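Local coordinates for protein L-lysine 6-oxidase (Marinomonas mediterranea, PDB 3WEU) that oxidises the side-chain amine of L-lysine with a cysteine tryptophylquinone cofactor, releasing the hydrogen peroxide that makes it antibacterial, at residues I258-R271 / K401-L413. Numbering follows the deposited sequence.
With EDO (1,2-ethanediol), chain O.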
ATOM      1  N   ILE A 258       6.615  38.142   5.421  1.00 13.59           N
ATOM      2  CA  ILE A 258       5.901  39.293   5.872  1.00 12.77           C
ATOM      3  C   ILE A 258       5.922  39.452   7.392  1.00 13.16           C
ATOM      4  O   ILE A 258       6.223  40.550   7.892  1.00 13.27           O
ATOM      5  CB  ILE A 258       4.478  39.329   5.314  1.00 11.94           C
ATOM      6  CG1 ILE A 258       4.500  39.653   3.804  1.00 12.35           C
ATOM      7  CG2 ILE A 258       3.643  40.414   6.061  1.00 13.58           C
ATOM      8  CD1 ILE A 258       3.204  39.265   3.065  1.00 13.13           C
ATOM      9  N   SER A 259       5.630  38.373   8.106  1.00 12.00           N
ATOM     10  CA  SER A 259       5.829  38.328   9.566  1.00 13.29           C
ATOM     11  C   SER A 259       6.875  37.231   9.852  1.00 13.33           C
ATOM     12  O   SER A 259       6.659  36.026   9.601  1.00 12.87           O
ATOM     13  CB  SER A 259       4.519  38.092  10.333  1.00 13.82           C
ATOM     14  OG  SER A 259       3.495  39.032   9.949  1.00 15.69           O
ATOM     15  N   THR A 260       8.035  37.684  10.276  1.00 13.58           N
ATOM     16  CA  THR A 260       9.164  36.823  10.633  1.00 13.20           C
ATOM     17  C   THR A 260       9.086  36.418  12.094  1.00 14.31           C
ATOM     18  O   THR A 260       8.361  37.028  12.918  1.00 12.21           O
ATOM     19  CB  THR A 260      10.536  37.485  10.429  1.00 13.12           C
ATOM     20  OG1 THR A 260      10.765  38.458  11.465  1.00 13.60           O
ATOM     21  CG2 THR A 260      10.619  38.219   9.090  1.00 14.01           C
ATOM     22  N   LEU A 261       9.888  35.424  12.453  1.00 14.38           N
ATOM     23  CA  LEU A 261       9.978  35.090  13.892  1.00 15.40           C
ATOM     24  C   LEU A 261      10.577  36.186  14.740  1.00 14.54           C
ATOM     25  O   LEU A 261      10.227  36.342  15.932  1.00 14.40           O
ATOM     26  CB  LEU A 261      10.722  33.794  14.075  1.00 17.17           C
ATOM     27  CG  LEU A 261      10.342  32.766  15.136  1.00 22.67           C
ATOM     28  CD1 LEU A 261      11.242  32.830  16.310  1.00 28.26           C
ATOM     29  CD2 LEU A 261       8.857  32.639  15.548  1.00 20.06           C
ATOM     30  N   SER A 262      11.421  37.039  14.153  1.00 16.03           N
ATOM     31  CA  SER A 262      11.792  38.284  14.870  1.00 14.38           C
ATOM     32  C   SER A 262      10.600  39.207  15.149  1.00 15.79           C
ATOM     33  O   SER A 262      10.451  39.682  16.285  1.00 15.04           O
ATOM     34  CB  SER A 262      12.905  39.060  14.187  1.00 15.96           C
ATOM     35  OG  SER A 262      13.251  40.247  14.898  1.00 15.67           O
ATOM     36  N   ASP A 263       9.724  39.379  14.173  1.00 14.48           N
ATOM     37  CA  ASP A 263       8.482  40.118  14.422  1.00 13.84           C
ATOM     38  C   ASP A 263       7.708  39.418  15.576  1.00 14.44           C
ATOM     39  O   ASP A 263       7.173  40.108  16.439  1.00 15.69           O
ATOM     40  CB  ASP A 263       7.594  40.223  13.206  1.00 13.42           C
ATOM     41  CG  ASP A 263       8.258  40.923  12.090  1.00 15.28           C
ATOM     42  OD1 ASP A 263       8.813  41.984  12.334  1.00 16.44           O
ATOM     43  OD2 ASP A 263       8.319  40.367  10.980  1.00 16.70           O
ATOM     44  N   THR A 264       7.689  38.089  15.601  1.00 15.42           N
ATOM     45  CA  THR A 264       6.982  37.373  16.665  1.00 15.73           C
ATOM     46  C   THR A 264       7.573  37.739  18.030  1.00 18.09           C
ATOM     47  O   THR A 264       6.842  38.126  18.992  1.00 17.38           O
ATOM     48  CB  THR A 264       6.994  35.869  16.465  1.00 17.74           C
ATOM     49  OG1 THR A 264       6.332  35.542  15.237  1.00 15.81           O
ATOM     50  CG2 THR A 264       6.300  35.160  17.648  1.00 18.10           C
ATOM     51  N   CYS A 265       8.897  37.625  18.141  1.00 16.84           N
ATOM     52  CA  CYS A 265       9.567  37.909  19.420  1.00 17.12           C
ATOM     53  C   CYS A 265       9.348  39.364  19.833  1.00 16.61           C
ATOM     54  O   CYS A 265       9.124  39.620  21.020  1.00 16.85           O
ATOM     55  CB  CYS A 265      11.070  37.547  19.390  1.00 16.57           C
ATOM     56  SG  CYS A 265      11.310  35.774  19.314  1.00 19.49           S
ATOM     57  N   PHE A 266       9.435  40.308  18.880  1.00 16.10           N
ATOM     58  CA  PHE A 266       9.224  41.703  19.126  1.00 16.10           C
ATOM     59  C   PHE A 266       7.801  41.958  19.659  1.00 18.14           C
ATOM     60  O   PHE A 266       7.608  42.612  20.658  1.00 16.53           O
ATOM     61  CB  PHE A 266       9.481  42.518  17.826  1.00 16.21           C
ATOM     62  CG  PHE A 266       9.410  43.986  18.016  1.00 15.92           C
ATOM     63  CD1 PHE A 266      10.393  44.623  18.763  1.00 17.98           C
ATOM     64  CD2 PHE A 266       8.321  44.730  17.578  1.00 14.83           C
ATOM     65  CE1 PHE A 266      10.296  45.985  19.021  1.00 19.14           C
ATOM     66  CE2 PHE A 266       8.253  46.083  17.788  1.00 16.74           C
ATOM     67  CZ  PHE A 266       9.253  46.730  18.497  1.00 18.13           C
ATOM     68  N   ASP A 267       6.803  41.388  18.978  1.00 17.23           N
ATOM     69  CA  ASP A 267       5.399  41.580  19.375  1.00 15.71           C
ATOM     70  C   ASP A 267       5.154  41.040  20.791  1.00 15.95           C
ATOM     71  O   ASP A 267       4.528  41.716  21.610  1.00 19.08           O
ATOM     72  CB  ASP A 267       4.531  40.831  18.362  1.00 15.79           C
ATOM     73  CG  ASP A 267       3.070  40.774  18.722  1.00 15.83           C
ATOM     74  OD1 ASP A 267       2.475  41.853  18.959  1.00 17.79           O
ATOM     75  OD2 ASP A 267       2.544  39.626  18.692  1.00 16.41           O
ATOM     76  N   VAL A 268       5.622  39.830  21.056  1.00 16.21           N
ATOM     77  CA  VAL A 268       5.569  39.260  22.381  1.00 15.76           C
ATOM     78  C   VAL A 268       6.222  40.183  23.394  1.00 18.71           C
ATOM     79  O   VAL A 268       5.657  40.428  24.512  1.00 19.31           O
ATOM     80  CB  VAL A 268       6.186  37.848  22.413  1.00 16.12           C
ATOM     81  CG1 VAL A 268       6.349  37.335  23.844  1.00 19.55           C
ATOM     82  CG2 VAL A 268       5.369  36.867  21.657  1.00 16.99           C
ATOM     83  N   GLY A 269       7.351  40.735  23.012  1.00 18.55           N
ATOM     84  CA  GLY A 269       8.108  41.646  23.860  1.00 19.52           C
ATOM     85  C   GLY A 269       7.371  42.920  24.231  1.00 21.36           C
ATOM     86  O   GLY A 269       7.383  43.389  25.412  1.00 19.65           O
ATOM     87  N   VAL A 270       6.764  43.507  23.212  1.00 18.59           N
ATOM     88  CA  VAL A 270       6.054  44.769  23.370  1.00 18.24           C
ATOM     89  C   VAL A 270       4.853  44.544  24.280  1.00 19.04           C
ATOM     90  O   VAL A 270       4.595  45.332  25.196  1.00 19.82           O
ATOM     91  CB  VAL A 270       5.631  45.335  21.967  1.00 18.71           C
ATOM     92  CG1 VAL A 270       4.629  46.456  22.108  1.00 19.98           C
ATOM     93  CG2 VAL A 270       6.863  45.865  21.243  1.00 18.35           C
ATOM     94  N   ARG A 271       4.100  43.475  24.015  1.00 18.01           N
ATOM     95  CA  ARG A 271       2.844  43.227  24.722  1.00 18.63           C
ATOM     96  C   ARG A 271       3.045  42.512  26.072  1.00 20.02           C
ATOM     97  O   ARG A 271       2.132  42.496  26.910  1.00 19.37           O
ATOM     98  CB  ARG A 271       1.894  42.418  23.871  1.00 18.94           C
ATOM     99  CG  ARG A 271       1.312  43.174  22.666  1.00 19.80           C
ATOM    100  CD  ARG A 271       0.275  42.359  21.834  1.00 19.57           C
ATOM    101  NE  ARG A 271       0.911  41.176  21.261  1.00 18.53           N
ATOM    102  CZ  ARG A 271       0.919  39.965  21.810  1.00 20.62           C
ATOM    103  NH1 ARG A 271       1.629  38.992  21.259  1.00 20.48           N
ATOM    104  NH2 ARG A 271       0.213  39.688  22.925  1.00 20.17           N
ATOM    105  N   LYS A 401      -8.614  30.990   9.264  1.00 12.38           N
ATOM    106  CA  LYS A 401      -8.540  30.589   7.839  1.00 11.69           C
ATOM    107  C   LYS A 401      -7.492  31.382   7.070  1.00 12.62           C
ATOM    108  O   LYS A 401      -6.724  30.796   6.236  1.00 12.61           O
ATOM    109  CB  LYS A 401      -9.855  30.810   7.190  1.00 12.67           C
ATOM    110  CG  LYS A 401     -10.939  29.850   7.615  1.00 11.75           C
ATOM    111  CD  LYS A 401     -12.200  30.072   6.785  1.00 12.16           C
ATOM    112  CE  LYS A 401     -13.203  28.947   7.098  1.00 12.86           C
ATOM    113  NZ  LYS A 401     -14.348  29.048   6.152  1.00 12.71           N
ATOM    114  N   PHE A 402      -7.478  32.708   7.304  1.00 12.22           N
ATOM    115  CA  PHE A 402      -6.642  33.657   6.523  1.00 13.07           C
ATOM    116  C   PHE A 402      -5.760  34.527   7.368  1.00 12.22           C
ATOM    117  O   PHE A 402      -6.017  34.755   8.567  1.00 12.59           O
ATOM    118  CB  PHE A 402      -7.532  34.544   5.609  1.00 12.07           C
ATOM    119  CG  PHE A 402      -8.458  33.729   4.715  1.00 13.88           C
ATOM    120  CD1 PHE A 402      -7.931  33.020   3.625  1.00 14.06           C
ATOM    121  CD2 PHE A 402      -9.816  33.697   4.933  1.00 13.90           C
ATOM    122  CE1 PHE A 402      -8.715  32.270   2.811  1.00 14.34           C
ATOM    123  CE2 PHE A 402     -10.617  32.942   4.115  1.00 13.51           C
ATOM    124  CZ  PHE A 402     -10.085  32.232   3.049  1.00 14.15           C
ATOM    125  N   LEU A 403      -4.674  34.952   6.745  1.00 11.90           N
ATOM    126  CA  LEU A 403      -3.592  35.573   7.476  1.00 11.83           C
ATOM    127  C   LEU A 403      -3.879  36.978   7.930  1.00 11.58           C
ATOM    128  O   LEU A 403      -4.569  37.715   7.265  1.00 12.83           O
ATOM    129  CB  LEU A 403      -2.288  35.540   6.640  1.00 11.45           C
ATOM    130  CG  LEU A 403      -0.959  35.847   7.299  1.00 12.83           C
ATOM    131  CD1 LEU A 403      -0.664  34.870   8.436  1.00 12.63           C
ATOM    132  CD2 LEU A 403       0.145  35.843   6.266  1.00 12.82           C
ATOM    133  N   ALA A 404      -3.297  37.361   9.067  1.00 12.38           N
ATOM    134  CA  ALA A 404      -3.178  38.789   9.489  1.00 13.75           C
ATOM    135  C   ALA A 404      -1.723  38.997   9.820  1.00 13.46           C
ATOM    136  O   ALA A 404      -0.946  38.035  10.086  1.00 13.99           O
ATOM    137  CB  ALA A 404      -4.017  39.056  10.753  1.00 14.47           C
ATOM    138  N   LEU A 405      -1.339  40.266   9.845  1.00 14.18           N
ATOM    139  CA  LEU A 405      -0.130  40.664  10.482  1.00 13.79           C
ATOM    140  C   LEU A 405      -0.175  40.332  11.980  1.00 15.05           C
ATOM    141  O   LEU A 405      -1.242  39.981  12.569  1.00 15.08           O
ATOM    142  CB  LEU A 405       0.051  42.158  10.315  1.00 13.06           C
ATOM    143  CG  LEU A 405       0.196  42.680   8.888  1.00 13.82           C
ATOM    144  CD1 LEU A 405       0.258  44.190   8.839  1.00 15.29           C
ATOM    145  CD2 LEU A 405       1.402  42.127   8.161  1.00 15.24           C
ATOM    146  N   ASP A 406       0.964  40.453  12.645  1.00 14.99           N
ATOM    147  CA  ASP A 406       0.930  40.357  14.088  1.00 15.30           C
ATOM    148  C   ASP A 406       0.430  41.675  14.676  1.00 15.15           C
ATOM    149  O   ASP A 406       0.339  42.660  13.984  1.00 14.50           O
ATOM    150  CB  ASP A 406       2.257  39.819  14.706  1.00 15.70           C
ATOM    151  CG  ASP A 406       3.413  40.776  14.692  1.00 16.81           C
ATOM    152  OD1 ASP A 406       3.215  41.964  15.043  1.00 16.78           O
ATOM    153  OD2 ASP A 406       4.605  40.310  14.446  1.00 17.30           O
ATOM    154  N   ALA A 407       0.066  41.652  15.942  1.00 16.18           N
ATOM    155  CA  ALA A 407      -0.648  42.764  16.542  1.00 15.75           C
ATOM    156  C   ALA A 407       0.189  44.033  16.566  1.00 15.05           C
ATOM    157  O   ALA A 407      -0.337  45.113  16.336  1.00 15.30           O
ATOM    158  CB  ALA A 407      -1.110  42.406  17.946  1.00 15.98           C
ATOM    159  N   THR A 408       1.494  43.875  16.687  1.00 13.99           N
ATOM    160  CA  THR A 408       2.394  45.040  16.713  1.00 16.33           C
ATOM    161  C   THR A 408       2.611  45.626  15.325  1.00 15.89           C
ATOM    162  O   THR A 408       2.490  46.848  15.118  1.00 14.97           O
ATOM    163  CB  THR A 408       3.680  44.729  17.497  1.00 16.91           C
ATOM    164  OG1 THR A 408       3.281  44.359  18.839  1.00 17.56           O
ATOM    165  CG2 THR A 408       4.657  45.929  17.486  1.00 18.92           C
ATOM    166  N   GLN A 409       2.831  44.743  14.315  1.00 14.24           N
ATOM    167  CA  GLN A 409       2.890  45.246  12.976  1.00 13.84           C
ATOM    168  C   GLN A 409       1.649  45.998  12.636  1.00 13.32           C
ATOM    169  O   GLN A 409       1.687  47.034  12.001  1.00 13.44           O
ATOM    170  CB  GLN A 409       3.088  44.106  11.990  1.00 13.79           C
ATOM    171  CG  GLN A 409       4.383  43.371  12.124  1.00 13.43           C
ATOM    172  CD  GLN A 409       4.444  42.163  11.188  1.00 14.51           C
ATOM    173  OE1 GLN A 409       3.571  41.263  11.251  1.00 14.13           O
ATOM    174  NE2 GLN A 409       5.411  42.175  10.279  1.00 14.65           N
ATOM    175  N   LEU A 410       0.512  45.451  13.000  1.00 14.51           N
ATOM    176  CA  LEU A 410      -0.743  46.068  12.548  1.00 13.78           C
ATOM    177  C   LEU A 410      -1.013  47.378  13.300  1.00 14.30           C
ATOM    178  O   LEU A 410      -1.480  48.375  12.709  1.00 13.44           O
ATOM    179  CB  LEU A 410      -1.866  45.088  12.722  1.00 15.19           C
ATOM    180  CG  LEU A 410      -3.224  45.554  12.270  1.00 16.84           C
ATOM    181  CD1 LEU A 410      -3.301  45.636  10.741  1.00 16.82           C
ATOM    182  CD2 LEU A 410      -4.370  44.700  12.791  1.00 16.91           C
ATOM    183  N   PHE A 411      -0.641  47.419  14.579  1.00 16.01           N
ATOM    184  CA  PHE A 411      -0.743  48.666  15.327  1.00 16.09           C
ATOM    185  C   PHE A 411       0.061  49.798  14.618  1.00 16.21           C
ATOM    186  O   PHE A 411      -0.403  50.906  14.388  1.00 15.83           O
ATOM    187  CB  PHE A 411      -0.207  48.498  16.744  1.00 17.06           C
ATOM    188  CG  PHE A 411      -0.027  49.797  17.426  1.00 15.89           C
ATOM    189  CD1 PHE A 411      -1.138  50.555  17.721  1.00 18.74           C
ATOM    190  CD2 PHE A 411       1.221  50.323  17.611  1.00 15.44           C
ATOM    191  CE1 PHE A 411      -1.013  51.808  18.295  1.00 19.25           C
ATOM    192  CE2 PHE A 411       1.365  51.563  18.181  1.00 17.62           C
ATOM    193  CZ  PHE A 411       0.245  52.329  18.517  1.00 17.39           C
ATOM    194  N   LEU A 412       1.283  49.482  14.258  1.00 15.57           N
ATOM    195  CA  LEU A 412       2.122  50.436  13.594  1.00 15.40           C
ATOM    196  C   LEU A 412       1.600  50.844  12.237  1.00 14.53           C
ATOM    197  O   LEU A 412       1.627  52.027  11.866  1.00 16.51           O
ATOM    198  CB  LEU A 412       3.558  49.922  13.550  1.00 15.76           C
ATOM    199  CG  LEU A 412       4.304  49.698  14.856  1.00 16.70           C
ATOM    200  CD1 LEU A 412       5.585  48.900  14.733  1.00 17.68           C
ATOM    201  CD2 LEU A 412       4.681  51.029  15.467  1.00 19.66           C
ATOM    202  N   LEU A 413       1.034  49.901  11.496  1.00 15.31           N
ATOM    203  CA  LEU A 413       0.389  50.224  10.257  1.00 14.09           C
ATOM    204  C   LEU A 413      -0.793  51.186  10.425  1.00 14.80           C
ATOM    205  O   LEU A 413      -0.947  52.131   9.667  1.00 14.43           O
ATOM    206  CB  LEU A 413      -0.004  48.926   9.454  1.00 14.43           C
ATOM    207  CG  LEU A 413      -0.377  49.190   7.992  1.00 15.85           C
ATOM    208  CD1 LEU A 413       0.835  49.611   7.151  1.00 15.86           C
ATOM    209  CD2 LEU A 413      -1.007  47.931   7.391  1.00 17.10           C
TER
HETATM  210  C1  EDO O 813      -3.002  40.918  24.359  1.00 39.60           C
HETATM  211  O1  EDO O 813      -1.655  41.289  24.673  1.00 30.65           O
HETATM  212  C2  EDO O 813      -3.744  42.163  24.763  1.00 42.40           C
HETATM  213  O2  EDO O 813      -2.935  43.298  24.378  1.00 38.99           O
HETATM  214  O   HOH W   1       1.569  37.962   8.591  1.00 14.05           O
HETATM  215  O   HOH W   2       7.636  44.256  10.467  1.00 25.42           O
HETATM  216  O   HOH W   3       4.682  37.554  14.088  1.00 16.72           O
HETATM  217  O   HOH W   4       0.092  39.164  17.521  1.00 15.33           O
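With chi1 at 172°, the carboxylate of Asp-267 swings away from its own backbone N toward Thr-408, whose OG1 lies beside its backbone N and faces the acid. Thr-408 OG1 donates to the anti lone pair of Asp-267 OD1 at 2.6 Å, and its backbone N adds a weak bond to the same oxygen. Threonine suits the place because its other branch, CG2, meets Phe-266 CE2 at 3.6 Å. One turn on, Arg-271 grips Asp-267 side-on, NE to OD1 and NH1 to OD2, both from above the carboxylate plane; this ion pair probably keeps the acid ionised although the carboxylate of Asp-406 stacks on it almost parallel, 8° between the planes. Water 4 joins Asp-267 OD2 to Ala-407 N at the start of helix 407-418.

Gln-409, extended beyond CG, serves the other end with both halves of its amide. OE1 takes Ser-259 OG (2.6 Å) and Asp-406 N (3.1 Å), each in the carbonyl plane, while NE2 gives a proton to Ile-258 O at 3.0 Å, a carbonyl that Arg-305 also binds. Glutamine fits because it can accept and donate at once. Beside it, Ile-258 CG2 packs on Leu-405 CD2.

The helical segments 261-271 and 407-413 cross at 80°, their axes 9.3 Å apart at closest approach, and both begin here with a capping box: Thr-260 with Asp-263, and Asp-406 with Gln-409. In the second, Asp-406 OD1 accepts from Gln-409 N as Gln-409 OE1 accepts from Asp-406 N, a reciprocal pair typical of helix N-termini, here built into a buried helix-helix junction.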